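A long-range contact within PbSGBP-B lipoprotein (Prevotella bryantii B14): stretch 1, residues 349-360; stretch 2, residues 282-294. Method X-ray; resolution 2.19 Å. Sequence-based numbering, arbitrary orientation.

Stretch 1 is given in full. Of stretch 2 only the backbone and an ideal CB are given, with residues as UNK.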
# COMPACT_ATOMS: atom_id res chain seq x y z
N ASP A 349 26.71 -24.52 -4.89
CA ASP A 349 26.99 -23.24 -5.53
C ASP A 349 28.18 -22.57 -4.84
O ASP A 349 28.82 -23.13 -3.95
CB ASP A 349 25.74 -22.35 -5.52
CG ASP A 349 25.19 -22.11 -4.12
OD1 ASP A 349 25.82 -22.52 -3.13
OD2 ASP A 349 24.10 -21.50 -4.02
N VAL A 350 28.48 -21.34 -5.25
CA VAL A 350 29.64 -20.60 -4.74
C VAL A 350 29.39 -20.15 -3.31
O VAL A 350 30.25 -19.51 -2.69
CB VAL A 350 29.97 -19.40 -5.65
CG1 VAL A 350 30.20 -19.87 -7.07
CG2 VAL A 350 28.85 -18.38 -5.59
N ASN A 351 28.21 -20.46 -2.77
CA ASN A 351 27.86 -20.11 -1.40
C ASN A 351 27.81 -21.32 -0.48
O ASN A 351 27.43 -21.19 0.68
CB ASN A 351 26.51 -19.38 -1.38
CG ASN A 351 26.50 -18.16 -2.28
OD1 ASN A 351 27.53 -17.51 -2.48
ND2 ASN A 351 25.33 -17.84 -2.83
N GLY A 352 28.19 -22.50 -0.98
CA GLY A 352 28.18 -23.70 -0.17
C GLY A 352 26.82 -24.34 0.03
O GLY A 352 26.70 -25.25 0.86
N VAL A 353 25.81 -23.89 -0.70
CA VAL A 353 24.45 -24.42 -0.58
C VAL A 353 24.30 -25.62 -1.49
O VAL A 353 24.72 -25.59 -2.66
CB VAL A 353 23.41 -23.34 -0.92
CG1 VAL A 353 22.01 -23.91 -0.89
CG2 VAL A 353 23.54 -22.16 0.02
N THR A 354 23.71 -26.70 -0.97
CA THR A 354 23.38 -27.86 -1.78
C THR A 354 22.08 -27.58 -2.52
O THR A 354 21.01 -27.53 -1.91
CB THR A 354 23.27 -29.11 -0.90
OG1 THR A 354 24.35 -29.13 0.04
CG2 THR A 354 23.33 -30.36 -1.76
N LEU A 355 22.17 -27.39 -3.83
CA LEU A 355 21.01 -27.02 -4.62
C LEU A 355 20.00 -28.16 -4.68
O LEU A 355 20.37 -29.34 -4.70
CB LEU A 355 21.43 -26.62 -6.03
CG LEU A 355 22.43 -25.48 -6.18
CD1 LEU A 355 22.44 -24.96 -7.61
CD2 LEU A 355 22.13 -24.35 -5.21
N ALA A 356 18.72 -27.79 -4.71
CA ALA A 356 17.66 -28.78 -4.80
C ALA A 356 17.38 -29.23 -6.22
O ALA A 356 16.73 -30.27 -6.40
CB ALA A 356 16.38 -28.22 -4.17
N GLY A 357 17.84 -28.50 -7.22
CA GLY A 357 17.52 -28.83 -8.59
C GLY A 357 16.07 -28.48 -8.92
O GLY A 357 15.33 -27.91 -8.12
N CYS A 358 15.68 -28.85 -10.14
CA CYS A 358 14.32 -28.58 -10.60
C CYS A 358 13.32 -29.46 -9.86
O CYS A 358 13.51 -30.68 -9.75
CB CYS A 358 14.22 -28.82 -12.11
SG CYS A 358 15.29 -27.77 -13.11
N ASN A 359 12.26 -28.85 -9.36
CA ASN A 359 11.19 -29.58 -8.69
C ASN A 359 9.97 -28.68 -8.59
O ASN A 359 10.05 -27.47 -8.77
CB ASN A 359 11.63 -30.05 -7.29
CG ASN A 359 11.66 -28.92 -6.28
OD1 ASN A 359 10.65 -28.62 -5.64
ND2 ASN A 359 12.82 -28.29 -6.13
N ASN A 360 8.82 -29.31 -8.31
CA ASN A 360 7.59 -28.57 -8.05
C ASN A 360 6.96 -28.99 -6.72
O ASN A 360 5.75 -28.82 -6.54
CB ASN A 360 6.59 -28.74 -9.19
CG ASN A 360 6.28 -30.20 -9.49
OD1 ASN A 360 6.63 -31.09 -8.72
ND2 ASN A 360 5.61 -30.44 -10.61
N UNK A 282 10.67 -18.54 -11.98
CA UNK A 282 12.06 -18.11 -12.15
C UNK A 282 12.90 -18.81 -11.09
O UNK A 282 12.83 -18.47 -9.90
CB UNK A 282 12.20 -16.59 -12.05
N UNK A 283 13.71 -19.77 -11.52
CA UNK A 283 14.61 -20.50 -10.64
C UNK A 283 16.04 -20.04 -10.94
O UNK A 283 16.47 -20.06 -12.09
CB UNK A 283 14.46 -22.01 -10.82
N UNK A 284 16.74 -19.61 -9.89
CA UNK A 284 18.11 -19.15 -10.06
C UNK A 284 19.02 -20.29 -10.48
O UNK A 284 18.84 -21.44 -10.07
CB UNK A 284 18.62 -18.51 -8.77
N UNK A 285 20.01 -19.98 -11.30
CA UNK A 285 20.95 -20.95 -11.82
C UNK A 285 20.65 -21.31 -13.27
O UNK A 285 19.60 -20.97 -13.82
CB UNK A 285 20.94 -22.21 -10.95
N UNK A 286 21.61 -22.00 -13.88
CA UNK A 286 21.47 -22.44 -15.27
C UNK A 286 22.36 -23.65 -15.52
O UNK A 286 23.24 -23.65 -16.38
CB UNK A 286 21.82 -21.31 -16.24
N UNK A 287 22.13 -24.72 -14.75
CA UNK A 287 22.78 -26.02 -14.96
C UNK A 287 24.30 -25.94 -14.87
O UNK A 287 25.02 -26.66 -15.56
CB UNK A 287 22.38 -26.59 -16.32
N UNK A 288 24.82 -25.07 -14.00
CA UNK A 288 26.25 -24.95 -13.79
C UNK A 288 26.68 -25.78 -12.59
O UNK A 288 25.96 -25.86 -11.59
CB UNK A 288 26.64 -23.48 -13.60
N UNK A 289 27.85 -26.41 -12.70
CA UNK A 289 28.39 -27.27 -11.65
C UNK A 289 29.89 -27.03 -11.57
O UNK A 289 30.66 -27.56 -12.39
CB UNK A 289 28.08 -28.74 -11.92
N UNK A 290 30.36 -26.25 -10.58
CA UNK A 290 29.57 -25.60 -9.52
C UNK A 290 28.69 -24.47 -10.04
O UNK A 290 28.99 -23.90 -11.09
CB UNK A 290 30.50 -25.05 -8.44
N UNK A 291 27.62 -24.16 -9.32
CA UNK A 291 26.67 -23.14 -9.74
C UNK A 291 27.23 -21.77 -9.39
O UNK A 291 27.22 -21.36 -8.23
CB UNK A 291 25.30 -23.35 -9.09
N UNK A 292 27.72 -21.06 -10.40
CA UNK A 292 28.29 -19.73 -10.21
C UNK A 292 27.26 -18.62 -10.29
O UNK A 292 27.58 -17.48 -9.93
CB UNK A 292 29.38 -19.48 -11.25
N UNK A 293 26.04 -18.91 -10.75
CA UNK A 293 25.02 -17.90 -11.02
C UNK A 293 25.52 -16.85 -12.01
O UNK A 293 25.06 -15.71 -12.00
CB UNK A 293 24.59 -17.23 -9.72
N UNK A 294 26.47 -17.24 -12.87
CA UNK A 294 26.86 -16.38 -13.98
C UNK A 294 25.71 -16.19 -14.97
O UNK A 294 25.70 -15.21 -15.71
CB UNK A 294 28.08 -16.96 -14.70

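Position 282 lies far from stretch 1, so nothing there restricts it; it is Tyr-282. At position 283, CA-to-CB points toward stretch 1, yet no atom of that stretch lies within 5.5 Å of the CB. Only a long side chain could bridge the gap, and a large apolar or aromatic one would suit the CB of Cys-358. The residue is Trp-283, whose CZ3 lies 3.7 Å from Cys-358 CB and whose CZ2 lies 3.6 Å from Asn-359 O; the sulfur of Cys-358 sits at the edge of its six-membered ring.

Position 284 is out of reach and holds Ala-284. At position 285, phi/psi of 104/168 would jam a CB against the preceding carbonyl O, which calls for glycine, and Gly-285 is found. Position 286, again out of reach, is Asn-286.

At position 287 the CB points sideways, with nothing of stretch 1 nearby. Phi/psi of 59/34 lies in the left-handed region, easiest for glycine or asparagine and costly for beta-branched residues; a long side chain that accepts this could reach Cys-358 SG. Trp-287, a non-glycine residue that tolerates this backbone, does so: its CH2 is 4.0 Å from Cys-358 SG, an oblique sulfur-aromatic contact. Positions 288 and 289, Ala-288 and Asn-289, make no contact with stretch 1. The peptide before position 290 is cis, strongly favouring proline, and Pro-290 follows.

Position 291 faces stretch 1 at close range. Its ideal CB is 3.6 Å from Leu-355 CD1 and 3.7 Å from Asp-349 CB, so an aliphatic start to the side chain suits it, while its backbone O accepts a hydrogen bond from Val-350 N (3.2 Å). An apolar residue would be plausible, but it is Glu-291. The CB packs on Leu-355, and the chain's end leads away from stretch 1, where OE1 accepts from the N of residue 293 (2.9 Å) and OE2 from Asn-286 N (3.1 Å). The carboxylate thus ties its own loop together.

At position 292, CB points away, although Val-350 CG1 is 4.3 Å from it; a small or polar residue suffices. Thr-292 meets Val-350 through its CA, 3.7 Å from CG1, and its OG1 accepts from the N of residue 294 (3.3 Å).

Position 293 points toward stretch 1 across a gap with the carboxylate of Asp-349 beyond it. Its phi/psi of 56/27 is left-handed too, with the same preferences, but a long side chain ending in a donor is wanted, so tyrosine, lysine or arginine could serve. Tyr-293 donates from OH to Asp-349 OD2 (2.9 Å), with that oxygen near the ring plane, and Leu-355 CD2 lies 3.5 Å from the same OH. Position 294, out of reach, is Ala-294.

Stretch 2 282-294: YWAGNWANPETYA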
# COMPACT_ATOMS: atom_id res chain seq x y z
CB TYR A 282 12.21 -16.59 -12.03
CG TYR A 282 13.67 -16.16 -12.13
CD1 TYR A 282 14.26 -15.96 -13.37
CD2 TYR A 282 14.45 -16.00 -10.99
CE1 TYR A 282 15.59 -15.59 -13.47
CE2 TYR A 282 15.78 -15.63 -11.09
CZ TYR A 282 16.34 -15.43 -12.33
OH TYR A 282 17.66 -15.06 -12.43
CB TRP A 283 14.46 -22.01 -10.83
CG TRP A 283 13.03 -22.48 -10.69
CD1 TRP A 283 12.02 -21.84 -10.04
CD2 TRP A 283 12.48 -23.70 -11.21
NE1 TRP A 283 10.86 -22.58 -10.13
CE2 TRP A 283 11.12 -23.72 -10.84
CE3 TRP A 283 12.99 -24.76 -11.95
CZ2 TRP A 283 10.27 -24.78 -11.18
CZ3 TRP A 283 12.15 -25.80 -12.30
CH2 TRP A 283 10.81 -25.80 -11.91
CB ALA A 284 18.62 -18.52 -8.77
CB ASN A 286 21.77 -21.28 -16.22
CG ASN A 286 21.30 -21.55 -17.64
OD1 ASN A 286 20.37 -22.33 -17.86
ND2 ASN A 286 21.93 -20.89 -18.61
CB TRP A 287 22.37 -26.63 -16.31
CG TRP A 287 20.90 -26.65 -16.57
CD1 TRP A 287 20.16 -25.67 -17.17
CD2 TRP A 287 19.98 -27.69 -16.24
NE1 TRP A 287 18.84 -26.04 -17.23
CE2 TRP A 287 18.70 -27.28 -16.67
CE3 TRP A 287 20.11 -28.94 -15.63
CZ2 TRP A 287 17.57 -28.07 -16.51
CZ3 TRP A 287 18.99 -29.73 -15.46
CH2 TRP A 287 17.73 -29.29 -15.90
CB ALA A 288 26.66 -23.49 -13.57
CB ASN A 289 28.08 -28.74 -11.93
CG ASN A 289 28.53 -29.66 -10.81
OD1 ASN A 289 28.79 -29.20 -9.69
ND2 ASN A 289 28.64 -30.95 -11.10
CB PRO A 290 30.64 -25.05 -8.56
CG PRO A 290 31.92 -25.73 -8.95
CD PRO A 290 31.80 -25.98 -10.41
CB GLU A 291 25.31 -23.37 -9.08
CG GLU A 291 24.23 -22.39 -9.54
CD GLU A 291 24.14 -22.27 -11.05
OE1 GLU A 291 24.74 -21.34 -11.61
OE2 GLU A 291 23.46 -23.12 -11.67
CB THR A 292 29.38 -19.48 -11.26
OG1 THR A 292 28.79 -19.50 -12.57
CG2 THR A 292 30.46 -20.54 -11.18
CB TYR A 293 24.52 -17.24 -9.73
CG TYR A 293 23.90 -18.22 -8.77
CD1 TYR A 293 22.66 -18.80 -9.03
CD2 TYR A 293 24.54 -18.57 -7.59
CE1 TYR A 293 22.09 -19.70 -8.15
CE2 TYR A 293 23.98 -19.46 -6.70
CZ TYR A 293 22.76 -20.03 -6.98
OH TYR A 293 22.20 -20.92 -6.10
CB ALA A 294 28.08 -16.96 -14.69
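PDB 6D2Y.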